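Side-chain contacts in anthranilate-CoA ligase (Stigmatella aurantiaca, PDB 4WV3), which is an enzyme of the AMP-binding (ANL) superfamily, with a large AMP-binding region followed by a smaller C-terminal domain: residues Q40-N43 and E44-V48; L93-P96 and P97-E100; Y303-K306 and E307-V311. One frame throughout, in Å; residues are numbered along the deposited sequence.

Contact 1 (Q40-N43 and E44-V48); sequences QVSN and EANQV
Glu44 N donates to Gln40 O at 3.0 Å, with an N-H...O angle of 161°, the i to i+4 bond that closes a helical turn. CG of Glu44 stands anti to the backbone N (chi1 -174°), and the extended chain beyond it carries the carboxylate away from 40-43. Its charge is met outside, by a salt bridge from OE1 to Arg34 and a hydrogen bond from OE2 to Thr75.

One residue on, Ala45 N bonds Val41 O at 2.9 Å, and the methyl group of Ala45 lies beside the same carbonyl, Ala45 CB to Val41 O 3.2 Å. The repeat from residue i to i+4, with helical phi and psi throughout, identifies the interior of a regular alpha helix, 38-54 of the AMP-binding region. Glu44, Gln47 and Val48 of this helix pack on helix 148-152, while Val41 and Ser42 touch Leu16 of helix 14-17.

Asn46 N continues the ladder to Ser42 O at 3.0 Å. The side chains of this pair meet through a water: it lies 2.7 Å from Ser42 OG and donates to Asn46 OD1. Lys82 is a second partner of OD1. ND2 of Asn46 also comes near Ser42 O, but the angle is too poor for a hydrogen bond; the amide NH2 donates to Thr157 O instead.

Gln47 N reaches Asn43 O at 3.1 Å with a more bent angle of 144°. Gln47 CG rests 3.3 Å from Asn43 O, and the extended chain beyond CG delivers NE2 to Gln155 O.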
ATOM      1  N   GLN A  40       0.298   6.307 -26.633  1.00 15.23           N
ATOM      2  CA  GLN A  40       1.374   5.322 -26.675  1.00 18.06           C
ATOM      3  C   GLN A  40       1.143   4.192 -25.679  1.00 17.00           C
ATOM      4  O   GLN A  40       1.415   3.028 -25.976  1.00 16.05           O
ATOM      5  CB  GLN A  40       2.724   5.992 -26.415  1.00 17.96           C
ATOM      6  CG  GLN A  40       3.163   6.922 -27.534  1.00 17.92           C
ATOM      7  CD  GLN A  40       4.383   7.742 -27.171  1.00 13.62           C
ATOM      8  OE1 GLN A  40       4.634   8.020 -25.999  1.00 16.53           O
ATOM      9  NE2 GLN A  40       5.151   8.133 -28.180  1.00 14.96           N
ATOM     10  N   VAL A  41       0.645   4.541 -24.496  1.00 13.52           N
ATOM     11  CA  VAL A  41       0.310   3.547 -23.484  1.00 15.11           C
ATOM     12  C   VAL A  41      -0.821   2.654 -23.982  1.00 17.93           C
ATOM     13  O   VAL A  41      -0.775   1.434 -23.827  1.00 13.68           O
ATOM     14  CB  VAL A  41      -0.106   4.208 -22.155  1.00 13.19           C
ATOM     15  CG1 VAL A  41      -0.632   3.166 -21.181  1.00 14.29           C
ATOM     16  CG2 VAL A  41       1.065   4.961 -21.549  1.00 18.85           C
ATOM     17  N   SER A  42      -1.829   3.271 -24.592  1.00 16.70           N
ATOM     18  CA  SER A  42      -2.971   2.532 -25.114  1.00 19.16           C
ATOM     19  C   SER A  42      -2.562   1.603 -26.252  1.00 19.41           C
ATOM     20  O   SER A  42      -3.029   0.468 -26.334  1.00 19.91           O
ATOM     21  CB  SER A  42      -4.064   3.491 -25.587  1.00 14.33           C
ATOM     22  OG  SER A  42      -5.162   2.777 -26.127  1.00 10.50           O
ATOM     23  N   ASN A  43      -1.687   2.092 -27.127  1.00 17.12           N
ATOM     24  CA  ASN A  43      -1.200   1.292 -28.245  1.00 18.46           C
ATOM     25  C   ASN A  43      -0.414   0.073 -27.781  1.00 21.07           C
ATOM     26  O   ASN A  43      -0.625  -1.037 -28.269  1.00 23.37           O
ATOM     27  CB  ASN A  43      -0.336   2.138 -29.181  1.00 15.78           C
ATOM     28  CG  ASN A  43      -1.136   3.184 -29.930  1.00 17.15           C
ATOM     29  OD1 ASN A  43      -2.341   3.033 -30.132  1.00 17.85           O
ATOM     30  ND2 ASN A  43      -0.468   4.250 -30.350  1.00 21.05           N
ATOM     31  N   GLU A  44       0.493   0.287 -26.833  1.00 18.20           N
ATOM     32  CA  GLU A  44       1.332  -0.789 -26.325  1.00 17.71           C
ATOM     33  C   GLU A  44       0.504  -1.802 -25.540  1.00 22.90           C
ATOM     34  O   GLU A  44       0.763  -3.004 -25.593  1.00 18.56           O
ATOM     35  CB  GLU A  44       2.464  -0.227 -25.463  1.00 14.07           C
ATOM     36  CG  GLU A  44       3.468  -1.269 -24.998  1.00 25.13           C
ATOM     37  CD  GLU A  44       4.786  -0.656 -24.565  1.00 27.30           C
ATOM     38  OE1 GLU A  44       5.345   0.153 -25.335  1.00 29.11           O
ATOM     39  OE2 GLU A  44       5.261  -0.981 -23.456  1.00 23.08           O
ATOM     40  N   ALA A  45      -0.499  -1.308 -24.819  1.00 18.19           N
ATOM     41  CA  ALA A  45      -1.391  -2.174 -24.056  1.00 15.93           C
ATOM     42  C   ALA A  45      -2.211  -3.059 -24.989  1.00 18.65           C
ATOM     43  O   ALA A  45      -2.444  -4.233 -24.698  1.00 14.29           O
ATOM     44  CB  ALA A  45      -2.304  -1.347 -23.166  1.00 13.14           C
ATOM     45  N   ASN A  46      -2.646  -2.490 -26.107  1.00 18.05           N
ATOM     46  CA  ASN A  46      -3.394  -3.246 -27.104  1.00 20.17           C
ATOM     47  C   ASN A  46      -2.524  -4.307 -27.769  1.00 20.09           C
ATOM     48  O   ASN A  46      -3.012  -5.365 -28.166  1.00 20.00           O
ATOM     49  CB  ASN A  46      -3.995  -2.313 -28.156  1.00 17.22           C
ATOM     50  CG  ASN A  46      -5.084  -1.426 -27.591  1.00 21.50           C
ATOM     51  OD1 ASN A  46      -5.688  -1.745 -26.567  1.00 20.75           O
ATOM     52  ND2 ASN A  46      -5.345  -0.307 -28.257  1.00 17.68           N
ATOM     53  N   GLN A  47      -1.232  -4.015 -27.881  1.00 18.31           N
ATOM     54  CA  GLN A  47      -0.276  -4.982 -28.402  1.00 18.84           C
ATOM     55  C   GLN A  47      -0.076  -6.114 -27.402  1.00 20.87           C
ATOM     56  O   GLN A  47       0.025  -7.279 -27.784  1.00 18.23           O
ATOM     57  CB  GLN A  47       1.061  -4.307 -28.711  1.00 22.52           C
ATOM     58  CG  GLN A  47       1.023  -3.388 -29.920  1.00 24.20           C
ATOM     59  CD  GLN A  47       2.375  -2.782 -30.232  1.00 22.43           C
ATOM     60  OE1 GLN A  47       3.078  -2.309 -29.339  1.00 25.23           O
ATOM     61  NE2 GLN A  47       2.750  -2.800 -31.506  1.00 24.19           N
ATOM     62  N   VAL A  48      -0.023  -5.759 -26.121  1.00 18.39           N
ATOM     63  CA  VAL A  48       0.098  -6.743 -25.053  1.00 16.54           C
ATOM     64  C   VAL A  48      -1.123  -7.655 -25.029  1.00 20.89           C
ATOM     65  O   VAL A  48      -0.994  -8.877 -24.952  1.00 21.44           O
ATOM     66  CB  VAL A  48       0.268  -6.066 -23.676  1.00 19.47           C
ATOM     67  CG1 VAL A  48       0.095  -7.077 -22.551  1.00 16.21           C
ATOM     68  CG2 VAL A  48       1.624  -5.386 -23.586  1.00 17.40           C
TER
HETATM   69  O   HOH W   1      -5.836   0.607 -24.636  1.00 16.83           O

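Contact 2 (L93-P96 and P97-E100); sequences LLKP and PEYE
Lys95 and Glu98 are joined by a hydrogen bond from backbone to side chain: Lys95 N donates to Glu98 OE1 at 2.6 Å with an N-H...O angle of 164°, OE1 accepting through its anti lone pair. Glu98 can turn back to this amide because its CG sits beside its own backbone N (chi1 -64°) and the chain then runs extended. The lysine and glutamate side chains lie side by side, yet Lys95 NZ remains 5.7 Å from Glu98 OE1, too far for an ion pair.

A second bond of this kind runs from Leu94 N to Tyr99 OH, 3.3 Å long. Tyr99 OH is also hydrogen-bonded to Asn91 O, a little earlier in the same loop. Two backbone bonds open the helix, Tyr99 N to Lys95 O at 3.0 Å and Glu100 N to Pro96 O at 3.0 Å.

The apolar part centres on Leu94 and Tyr99. Leu94 CB lies over one face of the Tyr99 ring, 3.8 Å from its centroid and 29° off the ring normal, which makes a CH-pi contact. Leu94 CD2 turns instead to the glutamate, 3.3 Å from Glu98 OE1. Pro96 and Tyr99 also pack on Leu120 of helix 118-122.

Pro96 and Pro97, which have no N-H to offer, fill the first two positions after the N-cap Lys95. The glutamate-to-N-cap bond is one half of a capping box, lysine having no side-chain acceptor to return it, and Leu94 and Tyr99 meet in the positions of a hydrophobic staple, at the start of helix 96-105.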
ATOM      1  N   LEU A  93      10.057  -7.980  -3.896  1.00 21.96           N
ATOM      2  CA  LEU A  93      11.040  -8.468  -2.930  1.00 20.34           C
ATOM      3  C   LEU A  93      10.859  -9.824  -2.249  1.00 23.65           C
ATOM      4  O   LEU A  93      11.353 -10.036  -1.142  1.00 18.96           O
ATOM      5  CB  LEU A  93      11.374  -7.390  -1.894  1.00 24.92           C
ATOM      6  CG  LEU A  93      12.163  -6.154  -2.338  1.00 30.42           C
ATOM      7  CD1 LEU A  93      13.156  -6.502  -3.443  1.00 29.81           C
ATOM      8  CD2 LEU A  93      11.234  -5.022  -2.758  1.00 28.55           C
ATOM      9  N   LEU A  94      10.164 -10.743  -2.911  1.00 24.27           N
ATOM     10  CA  LEU A  94       9.979 -12.085  -2.364  1.00 23.41           C
ATOM     11  C   LEU A  94      10.991 -13.191  -2.645  1.00 24.69           C
ATOM     12  O   LEU A  94      11.914 -13.020  -3.441  1.00 25.65           O
ATOM     13  CB  LEU A  94       8.590 -12.522  -2.836  1.00 21.38           C
ATOM     14  CG  LEU A  94       7.385 -11.749  -2.301  1.00 21.02           C
ATOM     15  CD1 LEU A  94       6.088 -12.394  -2.767  1.00 17.72           C
ATOM     16  CD2 LEU A  94       7.430 -11.658  -0.786  1.00 20.40           C
ATOM     17  N   LYS A  95      10.800 -14.326  -1.979  1.00 28.13           N
ATOM     18  CA  LYS A  95      11.654 -15.495  -2.152  1.00 28.02           C
ATOM     19  C   LYS A  95      11.053 -16.430  -3.197  1.00 25.63           C
ATOM     20  O   LYS A  95       9.844 -16.407  -3.425  1.00 30.31           O
ATOM     21  CB  LYS A  95      11.802 -16.232  -0.819  1.00 33.95           C
ATOM     22  CG  LYS A  95      12.410 -15.396   0.291  1.00 31.76           C
ATOM     23  CD  LYS A  95      13.843 -15.013  -0.033  1.00 28.49           C
ATOM     24  CE  LYS A  95      14.414 -14.095   1.032  1.00 40.45           C
ATOM     25  NZ  LYS A  95      14.321 -14.702   2.389  1.00 47.65           N
ATOM     26  N   PRO A  96      11.899 -17.253  -3.842  1.00 25.68           N
ATOM     27  CA  PRO A  96      11.431 -18.248  -4.817  1.00 26.45           C
ATOM     28  C   PRO A  96      10.300 -19.180  -4.334  1.00 26.09           C
ATOM     29  O   PRO A  96       9.421 -19.484  -5.142  1.00 21.90           O
ATOM     30  CB  PRO A  96      12.700 -19.046  -5.142  1.00 27.48           C
ATOM     31  CG  PRO A  96      13.805 -18.082  -4.914  1.00 25.59           C
ATOM     32  CD  PRO A  96      13.371 -17.211  -3.766  1.00 25.49           C
ATOM     33  N   PRO A  97      10.319 -19.636  -3.063  1.00 27.01           N
ATOM     34  CA  PRO A  97       9.158 -20.432  -2.643  1.00 20.48           C
ATOM     35  C   PRO A  97       7.879 -19.604  -2.595  1.00 25.75           C
ATOM     36  O   PRO A  97       6.800 -20.120  -2.888  1.00 22.89           O
ATOM     37  CB  PRO A  97       9.534 -20.876  -1.226  1.00 14.49           C
ATOM     38  CG  PRO A  97      11.012 -20.839  -1.200  1.00 17.73           C
ATOM     39  CD  PRO A  97      11.384 -19.665  -2.043  1.00 21.45           C
ATOM     40  N   GLU A  98       8.007 -18.334  -2.224  1.00 26.68           N
ATOM     41  CA  GLU A  98       6.859 -17.440  -2.145  1.00 23.98           C
ATOM     42  C   GLU A  98       6.278 -17.175  -3.530  1.00 21.86           C
ATOM     43  O   GLU A  98       5.064 -17.042  -3.688  1.00 22.69           O
ATOM     44  CB  GLU A  98       7.248 -16.127  -1.467  1.00 26.63           C
ATOM     45  CG  GLU A  98       7.667 -16.287  -0.016  1.00 35.70           C
ATOM     46  CD  GLU A  98       8.161 -14.991   0.594  1.00 45.37           C
ATOM     47  OE1 GLU A  98       9.112 -14.398   0.043  1.00 39.51           O
ATOM     48  OE2 GLU A  98       7.595 -14.564   1.622  1.00 55.85           O
ATOM     49  N   TYR A  99       7.151 -17.104  -4.529  1.00 19.27           N
ATOM     50  CA  TYR A  99       6.720 -16.935  -5.912  1.00 20.89           C
ATOM     51  C   TYR A  99       6.074 -18.211  -6.432  1.00 25.15           C
ATOM     52  O   TYR A  99       5.154 -18.163  -7.249  1.00 20.56           O
ATOM     53  CB  TYR A  99       7.903 -16.552  -6.803  1.00 21.00           C
ATOM     54  CG  TYR A  99       8.378 -15.131  -6.616  1.00 28.37           C
ATOM     55  CD1 TYR A  99       7.473 -14.097  -6.413  1.00 22.76           C
ATOM     56  CD2 TYR A  99       9.731 -14.823  -6.639  1.00 27.68           C
ATOM     57  CE1 TYR A  99       7.902 -12.795  -6.243  1.00 19.35           C
ATOM     58  CE2 TYR A  99      10.172 -13.524  -6.467  1.00 29.69           C
ATOM     59  CZ  TYR A  99       9.253 -12.515  -6.269  1.00 20.53           C
ATOM     60  OH  TYR A  99       9.686 -11.222  -6.096  1.00 27.23           O
ATOM     61  N   GLU A 100       6.563 -19.352  -5.954  1.00 23.23           N
ATOM     62  CA  GLU A 100       6.045 -20.647  -6.379  1.00 19.34           C
ATOM     63  C   GLU A 100       4.613 -20.849  -5.896  1.00 16.03           C
ATOM     64  O   GLU A 100       3.773 -21.380  -6.624  1.00 14.23           O
ATOM     65  CB  GLU A 100       6.937 -21.779  -5.869  1.00 22.91           C
ATOM     66  CG  GLU A 100       6.485 -23.161  -6.308  1.00 30.32           C
ATOM     67  CD  GLU A 100       7.230 -24.273  -5.599  1.00 36.11           C
ATOM     68  OE1 GLU A 100       8.476 -24.308  -5.683  1.00 33.86           O
ATOM     69  OE2 GLU A 100       6.566 -25.109  -4.951  1.00 36.01           O
TER

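Contact 3 (Y303-K306 and E307-V311); sequences YAWK and EATGV
The C-terminal end of helix 299-309, within the beta-alpha-beta unit formed with strands 289-292 and 313-318, is where residues 303-306 meet 307-311. Termination is visible in the backbone: Gly310 has a positive phi of 87°, in the left-handed region, and Gly310 N makes a weak bond to Lys306 O at 2.9 Å. Earlier the helix is still better formed, with Glu307 N donating to Tyr303 O at 2.8 Å. The Glu307 side chain crosses that of Tyr303 obliquely, Glu307 OE2 approaching Tyr303 CB to 3.9 Å.

Thr309 grips Trp305 O twice. Thr309 N donates to Trp305 O at 2.9 Å, tilted from the carbonyl plane, and Thr309 OG1 donates to the same Trp305 O at 3.1 Å in that plane, on a lone pair. OG1 can do this because it stands beside the threonine's own backbone N, leaving CG2 anti to it. The same hydroxyl oxygen, Thr309 OG1, lies over one face of the Trp305 indole, 3.6 Å above the plane and offset toward the rim, while Val311 O sits at the ring edge near CD1. Elsewhere the buried indole packs on Tyr270 (edge-to-face), Ala273 and Leu274 of helix 267-274, on Phe279 of a loop and on Cys290 of strand 289-292.

Lys306 leaves the helix with CG anti to the backbone N, then bends at chi2 (62°) so that its extended end turns toward the chain exit. There the ammonium group has two partners: it forms a salt bridge to Asp312, and Lys306 NZ donates to Gly310 O at 2.6 Å, from above the carbonyl plane, 54° out of it.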
ATOM      1  N   TYR A 303       4.110  17.298  11.618  1.00 15.99           N
ATOM      2  CA  TYR A 303       4.611  18.642  11.877  1.00 22.26           C
ATOM      3  C   TYR A 303       6.019  18.836  11.322  1.00 23.77           C
ATOM      4  O   TYR A 303       6.332  19.885  10.760  1.00 22.60           O
ATOM      5  CB  TYR A 303       4.581  18.964  13.373  1.00 19.49           C
ATOM      6  CG  TYR A 303       3.190  19.178  13.927  1.00 18.50           C
ATOM      7  CD1 TYR A 303       2.399  20.227  13.481  1.00 16.48           C
ATOM      8  CD2 TYR A 303       2.674  18.337  14.904  1.00 18.92           C
ATOM      9  CE1 TYR A 303       1.127  20.427  13.984  1.00 18.17           C
ATOM     10  CE2 TYR A 303       1.403  18.529  15.414  1.00 19.42           C
ATOM     11  CZ  TYR A 303       0.635  19.575  14.950  1.00 17.37           C
ATOM     12  OH  TYR A 303      -0.630  19.769  15.458  1.00 18.29           O
ATOM     13  N   ALA A 304       6.863  17.820  11.478  1.00 19.00           N
ATOM     14  CA  ALA A 304       8.242  17.889  11.003  1.00 22.74           C
ATOM     15  C   ALA A 304       8.301  18.063   9.489  1.00 21.74           C
ATOM     16  O   ALA A 304       9.184  18.741   8.968  1.00 25.34           O
ATOM     17  CB  ALA A 304       9.016  16.650  11.429  1.00 15.74           C
ATOM     18  N   TRP A 305       7.352  17.450   8.790  1.00 18.80           N
ATOM     19  CA  TRP A 305       7.272  17.575   7.342  1.00 17.58           C
ATOM     20  C   TRP A 305       6.645  18.913   6.965  1.00 21.24           C
ATOM     21  O   TRP A 305       7.045  19.546   5.989  1.00 22.46           O
ATOM     22  CB  TRP A 305       6.456  16.421   6.755  1.00 19.57           C
ATOM     23  CG  TRP A 305       6.518  16.336   5.261  1.00 17.76           C
ATOM     24  CD1 TRP A 305       5.640  16.882   4.371  1.00 16.72           C
ATOM     25  CD2 TRP A 305       7.512  15.661   4.480  1.00 16.30           C
ATOM     26  NE1 TRP A 305       6.025  16.589   3.085  1.00 17.71           N
ATOM     27  CE2 TRP A 305       7.172  15.841   3.125  1.00 14.88           C
ATOM     28  CE3 TRP A 305       8.657  14.923   4.796  1.00 15.77           C
ATOM     29  CZ2 TRP A 305       7.935  15.311   2.087  1.00 18.09           C
ATOM     30  CZ3 TRP A 305       9.413  14.396   3.764  1.00 10.97           C
ATOM     31  CH2 TRP A 305       9.050  14.593   2.427  1.00 12.73           C
ATOM     32  N   LYS A 306       5.664  19.340   7.754  1.00 18.30           N
ATOM     33  CA  LYS A 306       4.964  20.597   7.512  1.00 17.38           C
ATOM     34  C   LYS A 306       5.877  21.798   7.735  1.00 28.16           C
ATOM     35  O   LYS A 306       5.754  22.816   7.058  1.00 28.99           O
ATOM     36  CB  LYS A 306       3.735  20.701   8.417  1.00 15.56           C
ATOM     37  CG  LYS A 306       2.939  21.986   8.257  1.00 18.92           C
ATOM     38  CD  LYS A 306       2.383  22.118   6.850  1.00 22.93           C
ATOM     39  CE  LYS A 306       1.543  23.374   6.703  1.00 21.59           C
ATOM     40  NZ  LYS A 306       0.980  23.503   5.330  1.00 21.96           N
ATOM     41  N   GLU A 307       6.782  21.643   8.666  1.00 28.31           N
ATOM     42  CA  GLU A 307       7.681  22.661   9.071  1.00 31.14           C
ATOM     43  C   GLU A 307       8.899  22.747   8.157  1.00 29.27           C
ATOM     44  O   GLU A 307       9.518  23.749   8.080  1.00 26.48           O
ATOM     45  CB  GLU A 307       8.000  22.506  10.572  1.00 26.75           C
ATOM     46  CG  GLU A 307       7.096  23.357  11.453  1.00 32.93           C
ATOM     47  CD  GLU A 307       6.593  22.734  12.765  1.00 38.11           C
ATOM     48  OE1 GLU A 307       7.356  22.247  13.568  1.00 48.04           O
ATOM     49  OE2 GLU A 307       5.408  22.802  13.020  1.00 29.91           O
ATOM     50  N   ALA A 308       9.179  21.692   7.425  1.00 24.91           N
ATOM     51  CA  ALA A 308      10.335  21.600   6.540  1.00 26.15           C
ATOM     52  C   ALA A 308       9.949  21.805   5.081  1.00 30.90           C
ATOM     53  O   ALA A 308      10.786  22.170   4.254  1.00 31.34           O
ATOM     54  CB  ALA A 308      11.035  20.262   6.717  1.00 15.88           C
ATOM     55  N   THR A 309       8.680  21.572   4.765  1.00 27.31           N
ATOM     56  CA  THR A 309       8.226  21.637   3.383  1.00 21.43           C
ATOM     57  C   THR A 309       7.114  22.665   3.203  1.00 25.87           C
ATOM     58  O   THR A 309       7.014  23.308   2.156  1.00 18.74           O
ATOM     59  CB  THR A 309       7.730  20.258   2.900  1.00 20.81           C
ATOM     60  OG1 THR A 309       8.609  19.234   3.385  1.00 31.01           O
ATOM     61  CG2 THR A 309       7.688  20.205   1.382  1.00 35.66           C
ATOM     62  N   GLY A 310       6.286  22.824   4.230  1.00 20.25           N
ATOM     63  CA  GLY A 310       5.134  23.702   4.150  1.00 21.69           C
ATOM     64  C   GLY A 310       3.942  22.966   3.572  1.00 23.15           C
ATOM     65  O   GLY A 310       2.841  23.511   3.482  1.00 19.64           O
ATOM     66  N   VAL A 311       4.170  21.716   3.185  1.00 20.63           N
ATOM     67  CA  VAL A 311       3.141  20.898   2.555  1.00 17.52           C
ATOM     68  C   VAL A 311       2.432  20.003   3.566  1.00 18.20           C
ATOM     69  O   VAL A 311       3.073  19.298   4.345  1.00 20.00           O
ATOM     70  CB  VAL A 311       3.737  20.025   1.432  1.00 14.39           C
ATOM     71  CG1 VAL A 311       2.696  19.056   0.897  1.00 18.26           C
ATOM     72  CG2 VAL A 311       4.279  20.899   0.316  1.00 15.39           C
TER

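From the N terminus the three contacts follow in series; none nests in or crosses another, and each is made between residues three to five apart and closes no long loop. Contact 1 lies inside helix 38-54, which follows strand 35-37 of the mixed sheet and packs on helix 148-152. Contact 2 comes next, where the loop after strand 86-89, an outermost strand of the parallel sheet, enters helix 96-105. Contact 3 follows much later, at the exit of helix 299-309 toward strand 313-318 of the mixed sheet. The centres of contacts 1 and 2 are 29 Å apart, and contacts 2 and 3, 38 Å apart, flank the chain's centre on opposite sides.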